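Local coordinates for protein cellulase (Clostridium cellulovorans, PDB 6UI3) that acts as a broad-specificity GH5 subfamily 4 endoglucanase, probably hydrolysing cellulose and related plant polysaccharides, this chain being the catalytic domain of a longer protein, at residues V67-N72 and Y78-A83; V179-G184 and R190-P195; I221-P226 and K288-T293. All blocks are in the same frame, centred on the assembly; numbering follows the deposited sequence. Where two conformers were deposited one is given.

In the fold
The chain folds as a (β/α)8 barrel, and the three contacts follow one another along it in series. Contact 1 lies in the connection from strand 62-65 to helix 82-96, contact 2 closes the passage from helix 163-182 into strand 192-195, and contact 3 joins the segment just after strand 217-222 to helix 280-296. Contacts 2 and 3 share the barrel sheet through neighbouring strands, their centres about 26 Å apart. Contact 3 lies across the chain's centre from contacts 1 and 2. Contacts 1 and 3 lie beyond strand C-termini, the end where such barrels carry their active sites; contact 2 lies at the opposite end, between helix and strand.

Contact 1 (V67-N72 and Y78-A83)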
loop_
_atom_site.group_PDB
_atom_site.type_symbol
_atom_site.label_atom_id
_atom_site.label_comp_id
_atom_site.label_asym_id
_atom_site.label_seq_id
_atom_site.Cartn_x
_atom_site.Cartn_y
_atom_site.Cartn_z
ATOM N N VAL A 67 6.182 3.494 5.687
ATOM C CA VAL A 67 6.964 4.006 6.811
ATOM C C VAL A 67 7.625 2.859 7.569
ATOM O O VAL A 67 6.938 1.963 8.079
ATOM C CB VAL A 67 6.137 4.845 7.802
ATOM C CG1 VAL A 67 7.036 5.389 8.922
ATOM C CG2 VAL A 67 5.404 5.975 7.101
ATOM N N ARG A 68 8.958 2.897 7.656
ATOM C CA ARG A 68 9.738 2.061 8.567
ATOM C C ARG A 68 9.879 2.832 9.874
ATOM O O ARG A 68 10.271 3.997 9.851
ATOM C CB ARG A 68 11.121 1.794 7.965
ATOM C CG ARG A 68 12.026 0.931 8.833
ATOM C CD ARG A 68 13.449 0.842 8.287
ATOM N NE ARG A 68 13.532 0.455 6.880
ATOM C CZ ARG A 68 14.129 -0.631 6.396
ATOM N NH1 ARG A 68 14.684 -1.531 7.187
ATOM N NH2 ARG A 68 14.162 -0.805 5.090
ATOM N N TRP A 69 9.559 2.196 11.006
ATOM C CA TRP A 69 9.550 2.885 12.292
ATOM C C TRP A 69 10.704 2.530 13.215
ATOM O O TRP A 69 11.019 3.320 14.118
ATOM C CB TRP A 69 8.241 2.591 13.034
ATOM C CG TRP A 69 7.011 3.017 12.292
ATOM C CD1 TRP A 69 6.286 2.273 11.407
ATOM C CD2 TRP A 69 6.358 4.299 12.368
ATOM N NE1 TRP A 69 5.215 3.009 10.935
ATOM C CE2 TRP A 69 5.242 4.254 11.506
ATOM C CE3 TRP A 69 6.619 5.482 13.069
ATOM C CZ2 TRP A 69 4.381 5.338 11.342
ATOM C CZ3 TRP A 69 5.767 6.563 12.897
ATOM C CH2 TRP A 69 4.661 6.481 12.047
ATOM N N ASP A 70 11.330 1.371 13.028
ATOM C CA ASP A 70 12.218 0.812 14.043
ATOM C C ASP A 70 13.658 1.307 13.976
ATOM O O ASP A 70 14.496 0.806 14.729
ATOM C CB ASP A 70 12.112 -0.716 14.116
ATOM C CG ASP A 70 12.521 -1.438 12.853
ATOM O OD1 ASP A 70 12.741 -0.793 11.813
ATOM O OD2 ASP A 70 12.609 -2.687 12.917
ATOM N N GLU A 71 13.954 2.323 13.172
ATOM C CA GLU A 71 15.193 3.081 13.322
ATOM C C GLU A 71 14.965 4.349 14.126
ATOM O O GLU A 71 15.915 5.111 14.347
ATOM C CB GLU A 71 15.816 3.412 11.959
ATOM C CG GLU A 71 16.103 2.162 11.124
ATOM C CD GLU A 71 16.766 2.426 9.779
ATOM O OE1 GLU A 71 16.468 3.415 9.117
ATOM O OE2 GLU A 71 17.599 1.598 9.375
ATOM N N ASN A 72 13.734 4.574 14.597
ATOM C CA ASN A 72 13.365 5.784 15.322
ATOM C C ASN A 72 12.732 5.495 16.672
ATOM O O ASN A 72 11.928 6.294 17.183
ATOM C CB ASN A 72 12.488 6.677 14.459
ATOM C CG ASN A 72 13.289 7.402 13.448
ATOM O OD1 ASN A 72 13.853 8.455 13.738
ATOM N ND2 ASN A 72 13.405 6.833 12.256
ATOM N N TYR A 78 9.967 0.403 22.137
ATOM C CA TYR A 78 9.345 0.770 20.876
ATOM C C TYR A 78 8.701 2.155 20.905
ATOM O O TYR A 78 7.813 2.427 20.103
ATOM C CB TYR A 78 8.332 -0.275 20.392
ATOM C CG TYR A 78 8.758 -1.711 20.591
ATOM C CD1 TYR A 78 9.897 -2.230 19.980
ATOM C CD2 TYR A 78 7.986 -2.563 21.343
ATOM C CE1 TYR A 78 10.254 -3.568 20.144
ATOM C CE2 TYR A 78 8.342 -3.897 21.522
ATOM C CZ TYR A 78 9.471 -4.384 20.916
ATOM O OH TYR A 78 9.808 -5.714 21.081
ATOM N N THR A 79 9.143 3.051 21.784
ATOM C CA THR A 79 8.606 4.411 21.781
ATOM C C THR A 79 9.144 5.164 20.574
ATOM O O THR A 79 10.357 5.275 20.399
ATOM C CB THR A 79 8.987 5.140 23.063
ATOM O OG1 THR A 79 8.483 4.437 24.197
ATOM C CG2 THR A 79 8.423 6.569 23.063
ATOM N N ILE A 80 8.253 5.709 19.760
ATOM C CA ILE A 80 8.636 6.400 18.536
ATOM C C ILE A 80 9.040 7.837 18.851
ATOM O O ILE A 80 8.341 8.555 19.570
ATOM C CB ILE A 80 7.477 6.347 17.527
ATOM C CG1 ILE A 80 7.184 4.888 17.132
ATOM C CG2 ILE A 80 7.774 7.214 16.311
ATOM C CD1 ILE A 80 5.796 4.657 16.544
ATOM N N ASP A 81 10.146 8.264 18.286
ATOM C CA ASP A 81 10.594 9.648 18.421
ATOM C C ASP A 81 9.510 10.606 17.962
ATOM O O ASP A 81 9.089 10.530 16.799
ATOM C CB ASP A 81 11.831 9.806 17.535
ATOM C CG ASP A 81 12.518 11.147 17.692
ATOM O OD1 ASP A 81 11.908 12.097 18.212
ATOM O OD2 ASP A 81 13.682 11.250 17.252
ATOM N N PRO A 82 9.058 11.539 18.804
ATOM C CA PRO A 82 8.064 12.529 18.348
ATOM C C PRO A 82 8.463 13.276 17.088
ATOM O O PRO A 82 7.590 13.668 16.305
ATOM C CB PRO A 82 7.911 13.454 19.565
ATOM C CG PRO A 82 8.171 12.514 20.746
ATOM C CD PRO A 82 9.319 11.656 20.252
ATOM N N ALA A 83 9.755 13.511 16.875
ATOM C CA ALA A 83 10.177 14.216 15.670
ATOM C C ALA A 83 9.928 13.389 14.416
ATOM O O ALA A 83 9.604 13.937 13.359
ATOM C CB ALA A 83 11.661 14.565 15.767
HETATM O O HOH W 1 14.973 9.176 16.144
#
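I80 sets its side chain at a slant against the six-membered part of the W69 indole, with two branches touching the same corner. I80 CD1 comes to 3.7 Å from W69 CE3, and I80 CG2 lies 3.9 Å from that same W69 CE3. The torsion about CA-CB (chi1 -63°) leaves CG2 anti to the backbone N and CG1 beside that N, which brings both arms of I80 to the ring. The indole is further fixed by V67, whose CG1 sits over the centre of one ring face, and by the hydrogen bond from NE1 to the carbonyl oxygen of N105.

Beside this apolar patch the backbones are tied together. D81 N donates to N72 O over 2.9 Å, with 165° at the hydrogen and the donor almost in line with the C=O bond. I80 CA adds a CA-H...O contact to N72 O at 3.6 Å. One water gives its hydrogens to N72 OD1 and to D81 OD2, joining the side chains as well. The other carboxylate oxygen, D81 OD1, accepts from A83 N at 2.9 Å, the donor lying above the carboxylate plane. D81 is therefore the N-cap of helix 82-96, its backbone N tied to N72, the last residue of the type I turn W69-N72, in a β-to-α connection of the (β/α)8 barrel.

Contact 2 (V179-G184 and R190-P195); sequences VIRATG and RLIMVP
R181 reaches across from the last part of helix 163-182 and delivers its guanidinium to the backbone of R190. R181 NH1 donates to R190 O over 2.7 Å, in the carbonyl plane and on a lone pair, with an angle of 163° at the hydrogen. The acceptor also lies close to the guanidinium plane, which makes this a flat, well-aligned bond. A weak second bond runs from R181 NH2 to R190 O at 3.2 Å. Over one face of the same group sits the methyl CD1 of I192, 3.5 Å from R181 CZ, and this methyl also meets I180: the two isoleucines extend tip to tip, with I180 CG2 3.7 Å from I192 CD1. One methyl thus meets both the guanidinium face and an aliphatic branch.

The bend at chi2 of R181 (-66°) turns its chain toward R190. Outside the pair, D214 forms a salt bridge with R181 NE, and N187 O takes a further bond from R181 NH1, so that several partners fix how the guanidinium is rotated. N187 ties the connection together from other directions too, bonding T183 OG1 and R190 NE through its side chain. T183 OG1 in turn donates to I180 O, which also accepts from T183 N; G184 then leaves helical geometry with positive phi.

In this α-to-β connection of the (β/α)8 barrel, helix 163-182 leading into strand 192-195, I180 and R190 both pack on F147 of strand 145-148, V179 and T183 touch helix 120-137, and I192 pairs through its backbone with A218 of strand 217-222.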
loop_
_atom_site.group_PDB
_atom_site.type_symbol
_atom_site.label_atom_id
_atom_site.label_comp_id
_atom_site.label_asym_id
_atom_site.label_seq_id
_atom_site.Cartn_x
_atom_site.Cartn_y
_atom_site.Cartn_z
ATOM N N VAL A 179 -7.123 -3.188 18.595
ATOM C CA VAL A 179 -6.245 -2.235 19.276
ATOM C C VAL A 179 -6.459 -0.832 18.719
ATOM O O VAL A 179 -6.611 0.141 19.462
ATOM C CB VAL A 179 -4.775 -2.677 19.160
ATOM C CG1 VAL A 179 -3.839 -1.502 19.424
ATOM C CG2 VAL A 179 -4.492 -3.820 20.115
ATOM N N ILE A 180 -6.499 -0.709 17.392
ATOM C CA ILE A 180 -6.761 0.585 16.763
ATOM C C ILE A 180 -8.148 1.100 17.143
ATOM O O ILE A 180 -8.306 2.268 17.526
ATOM C CB ILE A 180 -6.582 0.486 15.236
ATOM C CG1 ILE A 180 -5.108 0.234 14.881
ATOM C CG2 ILE A 180 -7.106 1.748 14.532
ATOM C CD1 ILE A 180 -4.864 -0.270 13.483
ATOM N N ARG A 181 -9.172 0.243 17.062
ATOM C CA ARG A 181 -10.538 0.695 17.343
ATOM C C ARG A 181 -10.653 1.256 18.758
ATOM O O ARG A 181 -11.344 2.254 18.992
ATOM C CB ARG A 181 -11.546 -0.454 17.188
ATOM C CG ARG A 181 -11.662 -1.101 15.821
ATOM C CD ARG A 181 -12.203 -0.145 14.833
ATOM N NE ARG A 181 -12.309 -0.738 13.503
ATOM C CZ ARG A 181 -12.144 -0.059 12.381
ATOM N NH1 ARG A 181 -11.857 1.232 12.422
ATOM N NH2 ARG A 181 -12.251 -0.680 11.217
ATOM N N ALA A 182 -9.999 0.611 19.725
ATOM C CA ALA A 182 -10.176 0.972 21.124
ATOM C C ALA A 182 -9.545 2.314 21.462
ATOM O O ALA A 182 -9.894 2.906 22.485
ATOM C CB ALA A 182 -9.612 -0.132 22.020
ATOM N N THR A 183 -8.630 2.821 20.631
ATOM C CA THR A 183 -8.082 4.156 20.877
ATOM C C THR A 183 -9.137 5.231 20.667
ATOM O O THR A 183 -8.969 6.352 21.153
ATOM C CB THR A 183 -6.835 4.450 20.031
ATOM O OG1 THR A 183 -7.176 4.496 18.638
ATOM C CG2 THR A 183 -5.733 3.419 20.285
ATOM N N GLY A 184 -10.199 4.912 19.942
ATOM C CA GLY A 184 -11.399 5.712 19.937
ATOM C C GLY A 184 -11.417 6.856 18.943
ATOM O O GLY A 184 -10.661 6.922 17.966
ATOM N N ARG A 190 -12.556 4.401 11.197
ATOM C CA ARG A 190 -11.582 4.544 10.123
ATOM C C ARG A 190 -11.421 3.236 9.349
ATOM O O ARG A 190 -11.407 2.158 9.940
ATOM C CB ARG A 190 -10.235 4.880 10.787
ATOM C CG ARG A 190 -9.119 5.186 9.825
ATOM C CD ARG A 190 -7.831 5.667 10.507
ATOM N NE ARG A 190 -8.025 6.697 11.531
ATOM C CZ ARG A 190 -8.434 7.942 11.300
ATOM N NH1 ARG A 190 -8.701 8.360 10.068
ATOM N NH2 ARG A 190 -8.615 8.767 12.322
ATOM N N LEU A 191 -11.242 3.326 8.028
ATOM C CA LEU A 191 -10.908 2.121 7.268
ATOM C C LEU A 191 -9.524 1.605 7.672
ATOM O O LEU A 191 -8.555 2.372 7.769
ATOM C CB LEU A 191 -10.938 2.397 5.768
ATOM C CG LEU A 191 -10.683 1.171 4.897
ATOM C CD1 LEU A 191 -11.838 0.191 4.945
ATOM C CD2 LEU A 191 -10.405 1.543 3.441
ATOM N N ILE A 192 -9.435 0.296 7.906
ATOM C CA ILE A 192 -8.169 -0.386 8.154
ATOM C C ILE A 192 -7.967 -1.448 7.076
ATOM O O ILE A 192 -8.879 -2.233 6.784
ATOM C CB ILE A 192 -8.121 -1.022 9.558
ATOM C CG1 ILE A 192 -8.347 0.041 10.638
ATOM C CG2 ILE A 192 -6.780 -1.734 9.772
ATOM C CD1 ILE A 192 -8.647 -0.525 12.019
ATOM N N MET A 193 -6.779 -1.459 6.490
ATOM C CA MET A 193 -6.371 -2.435 5.485
ATOM C C MET A 193 -5.586 -3.557 6.158
ATOM O O MET A 193 -4.697 -3.291 6.980
ATOM C CB MET A 193 -5.472 -1.776 4.437
ATOM C CG MET A 193 -6.169 -0.698 3.624
ATOM S SD MET A 193 -5.061 0.341 2.644
ATOM C CE MET A 193 -4.272 -0.877 1.600
ATOM N N VAL A 194 -5.906 -4.809 5.791
ATOM C CA VAL A 194 -5.265 -5.978 6.344
ATOM C C VAL A 194 -4.743 -6.842 5.195
ATOM O O VAL A 194 -5.510 -7.198 4.292
ATOM C CB VAL A 194 -6.201 -6.803 7.256
ATOM C CG1 VAL A 194 -6.411 -6.058 8.583
ATOM C CG2 VAL A 194 -7.543 -7.099 6.594
ATOM N N PRO A 195 -3.451 -7.169 5.152
ATOM C CA PRO A 195 -2.905 -7.958 4.045
ATOM C C PRO A 195 -3.035 -9.460 4.259
ATOM O O PRO A 195 -3.107 -9.949 5.388
ATOM C CB PRO A 195 -1.418 -7.570 4.078
ATOM C CG PRO A 195 -1.139 -7.393 5.519
ATOM C CD PRO A 195 -2.384 -6.705 6.064
#

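Contact 3 (I221-P226 and K288-T293); sequences IHAYIP and KFYVST
Y290 points its CB from helix 280-296 toward A223 and I225, and its first torsion (chi1 -168°) carries CG away from the backbone N, which directs the ring toward the segment after strand 217-222. Around the ring lie aromatic neighbours: F272 stacks on it, F253 meets it edge-to-face, and the F286 ring meets it with the planes at about 35°. Farther along, Y290 CE2 comes to 4.2 Å from I225 CG1, the two side chains crossing at about a right angle. I225 holds CG1 between its own backbone N and carbonyl carbon (chi1 58°), just ahead of the cis peptide bond to P226.

In the (β/α)8 barrel this joins the helix following strand 267-272 to the segment that leaves the C-terminal end of the adjacent strand 217-222, where Y224 centres an inverse gamma turn.

Y290 CE2 and Y290 CZ both stand 3.4 Å from A223 O, which lies at the ring edge near its plane. The tip, Y290 OH, donates to A223 O over 2.7 Å, in the carbonyl plane and on a lone pair. Y290 OH also touches A223 CB at 3.3 Å, while the A223 backbone is hydrogen-bonded to that of Q271.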
loop_
_atom_site.group_PDB
_atom_site.type_symbol
_atom_site.label_atom_id
_atom_site.label_comp_id
_atom_site.label_asym_id
_atom_site.label_seq_id
_atom_site.Cartn_x
_atom_site.Cartn_y
_atom_site.Cartn_z
ATOM N N ILE A 221 -3.725 -6.120 -1.138
ATOM C CA ILE A 221 -3.063 -6.994 -2.103
ATOM C C ILE A 221 -2.014 -6.198 -2.871
ATOM O O ILE A 221 -2.274 -5.072 -3.313
ATOM C CB ILE A 221 -4.095 -7.581 -3.100
ATOM C CG1 ILE A 221 -5.104 -8.503 -2.394
ATOM C CG2 ILE A 221 -3.402 -8.284 -4.269
ATOM C CD1 ILE A 221 -4.537 -9.759 -1.812
ATOM N N HIS A 222 -0.838 -6.794 -3.057
ATOM C CA HIS A 222 0.212 -6.251 -3.923
ATOM C C HIS A 222 0.375 -7.249 -5.057
ATOM O O HIS A 222 0.676 -8.418 -4.800
ATOM C CB HIS A 222 1.531 -6.075 -3.170
ATOM C CG HIS A 222 1.420 -5.183 -1.974
ATOM N ND1 HIS A 222 2.461 -5.005 -1.091
ATOM C CD2 HIS A 222 0.401 -4.416 -1.520
ATOM C CE1 HIS A 222 2.085 -4.174 -0.136
ATOM N NE2 HIS A 222 0.837 -3.808 -0.367
ATOM N N ALA A 223 0.159 -6.816 -6.296
ATOM C CA ALA A 223 0.070 -7.759 -7.424
ATOM C C ALA A 223 0.803 -7.206 -8.648
ATOM O O ALA A 223 0.214 -6.600 -9.554
ATOM C CB ALA A 223 -1.390 -8.120 -7.725
ATOM N N TYR A 224 2.113 -7.426 -8.660
ATOM C CA TYR A 224 2.943 -7.110 -9.820
ATOM C C TYR A 224 2.947 -8.363 -10.691
ATOM O O TYR A 224 3.865 -9.185 -10.662
ATOM C CB TYR A 224 4.344 -6.757 -9.374
ATOM C CG TYR A 224 4.507 -5.617 -8.390
ATOM C CD1 TYR A 224 4.895 -4.361 -8.821
ATOM C CD2 TYR A 224 4.349 -5.820 -7.029
ATOM C CE1 TYR A 224 5.110 -3.328 -7.922
ATOM C CE2 TYR A 224 4.560 -4.788 -6.113
ATOM C CZ TYR A 224 4.951 -3.540 -6.565
ATOM O OH TYR A 224 5.215 -2.515 -5.687
ATOM N N ILE A 225 1.876 -8.520 -11.460
ATOM C CA ILE A 225 1.592 -9.797 -12.109
ATOM C C ILE A 225 1.308 -9.613 -13.591
ATOM O O ILE A 225 0.736 -8.584 -13.987
ATOM C CB ILE A 225 0.415 -10.533 -11.431
ATOM C CG1 ILE A 225 -0.864 -9.693 -11.434
ATOM C CG2 ILE A 225 0.820 -10.973 -10.008
ATOM C CD1 ILE A 225 -2.104 -10.499 -11.023
ATOM N N PRO A 226 1.691 -10.575 -14.437
ATOM C CA PRO A 226 2.556 -11.708 -14.109
ATOM C C PRO A 226 3.969 -11.218 -13.789
ATOM O O PRO A 226 4.452 -10.252 -14.373
ATOM C CB PRO A 226 2.510 -12.585 -15.371
ATOM C CG PRO A 226 2.083 -11.689 -16.448
ATOM C CD PRO A 226 1.356 -10.524 -15.868
ATOM N N LYS A 288 -3.536 -0.043 -18.798
ATOM C CA LYS A 288 -4.946 0.115 -19.141
ATOM C C LYS A 288 -5.728 -1.149 -18.801
ATOM O O LYS A 288 -6.776 -1.100 -18.149
ATOM C CB LYS A 288 -5.056 0.438 -20.635
ATOM C CG LYS A 288 -6.463 0.408 -21.201
ATOM C CD LYS A 288 -7.301 1.539 -20.666
ATOM C CE LYS A 288 -8.759 1.415 -21.113
ATOM N NZ LYS A 288 -8.940 1.435 -22.586
ATOM N N PHE A 289 -5.222 -2.304 -19.244
ATOM C CA PHE A 289 -5.910 -3.563 -18.985
ATOM C C PHE A 289 -6.031 -3.823 -17.492
ATOM O O PHE A 289 -7.089 -4.226 -16.996
ATOM C CB PHE A 289 -5.164 -4.727 -19.649
ATOM C CG PHE A 289 -5.860 -6.032 -19.487
ATOM C CD1 PHE A 289 -6.805 -6.436 -20.399
ATOM C CD2 PHE A 289 -5.628 -6.830 -18.389
ATOM C CE1 PHE A 289 -7.493 -7.631 -20.234
ATOM C CE2 PHE A 289 -6.291 -8.030 -18.230
ATOM C CZ PHE A 289 -7.222 -8.422 -19.136
ATOM N N TYR A 290 -4.929 -3.640 -16.770
ATOM C CA TYR A 290 -4.882 -3.929 -15.340
ATOM C C TYR A 290 -5.888 -3.078 -14.584
ATOM O O TYR A 290 -6.709 -3.594 -13.817
ATOM C CB TYR A 290 -3.456 -3.665 -14.841
ATOM C CG TYR A 290 -3.144 -4.175 -13.461
ATOM C CD1 TYR A 290 -3.700 -3.583 -12.328
ATOM C CD2 TYR A 290 -2.281 -5.237 -13.284
ATOM C CE1 TYR A 290 -3.416 -4.053 -11.059
ATOM C CE2 TYR A 290 -1.993 -5.713 -12.009
ATOM C CZ TYR A 290 -2.558 -5.104 -10.900
ATOM O OH TYR A 290 -2.284 -5.543 -9.611
ATOM N N VAL A 291 -5.843 -1.764 -14.786
ATOM C CA VAL A 291 -6.740 -0.888 -14.045
ATOM C C VAL A 291 -8.185 -1.130 -14.461
ATOM O O VAL A 291 -9.092 -1.091 -13.623
ATOM C CB VAL A 291 -6.310 0.585 -14.150
ATOM C CG1 VAL A 291 -7.301 1.496 -13.444
ATOM C CG2 VAL A 291 -4.926 0.759 -13.544
ATOM N N SER A 292 -8.444 -1.362 -15.753
ATOM C CA SER A 292 -9.810 -1.658 -16.170
ATOM C C SER A 292 -10.348 -2.897 -15.465
ATOM O O SER A 292 -11.496 -2.913 -14.996
ATOM C CB SER A 292 -9.869 -1.851 -17.680
ATOM O OG SER A 292 -11.168 -2.268 -18.066
ATOM N N THR A 293 -9.545 -3.953 -15.402
ATOM C CA THR A 293 -9.974 -5.195 -14.771
ATOM C C THR A 293 -10.227 -4.986 -13.286
ATOM O O THR A 293 -11.249 -5.428 -12.751
ATOM C CB THR A 293 -8.909 -6.279 -15.009
ATOM O OG1 THR A 293 -8.711 -6.459 -16.416
ATOM C CG2 THR A 293 -9.351 -7.607 -14.416
#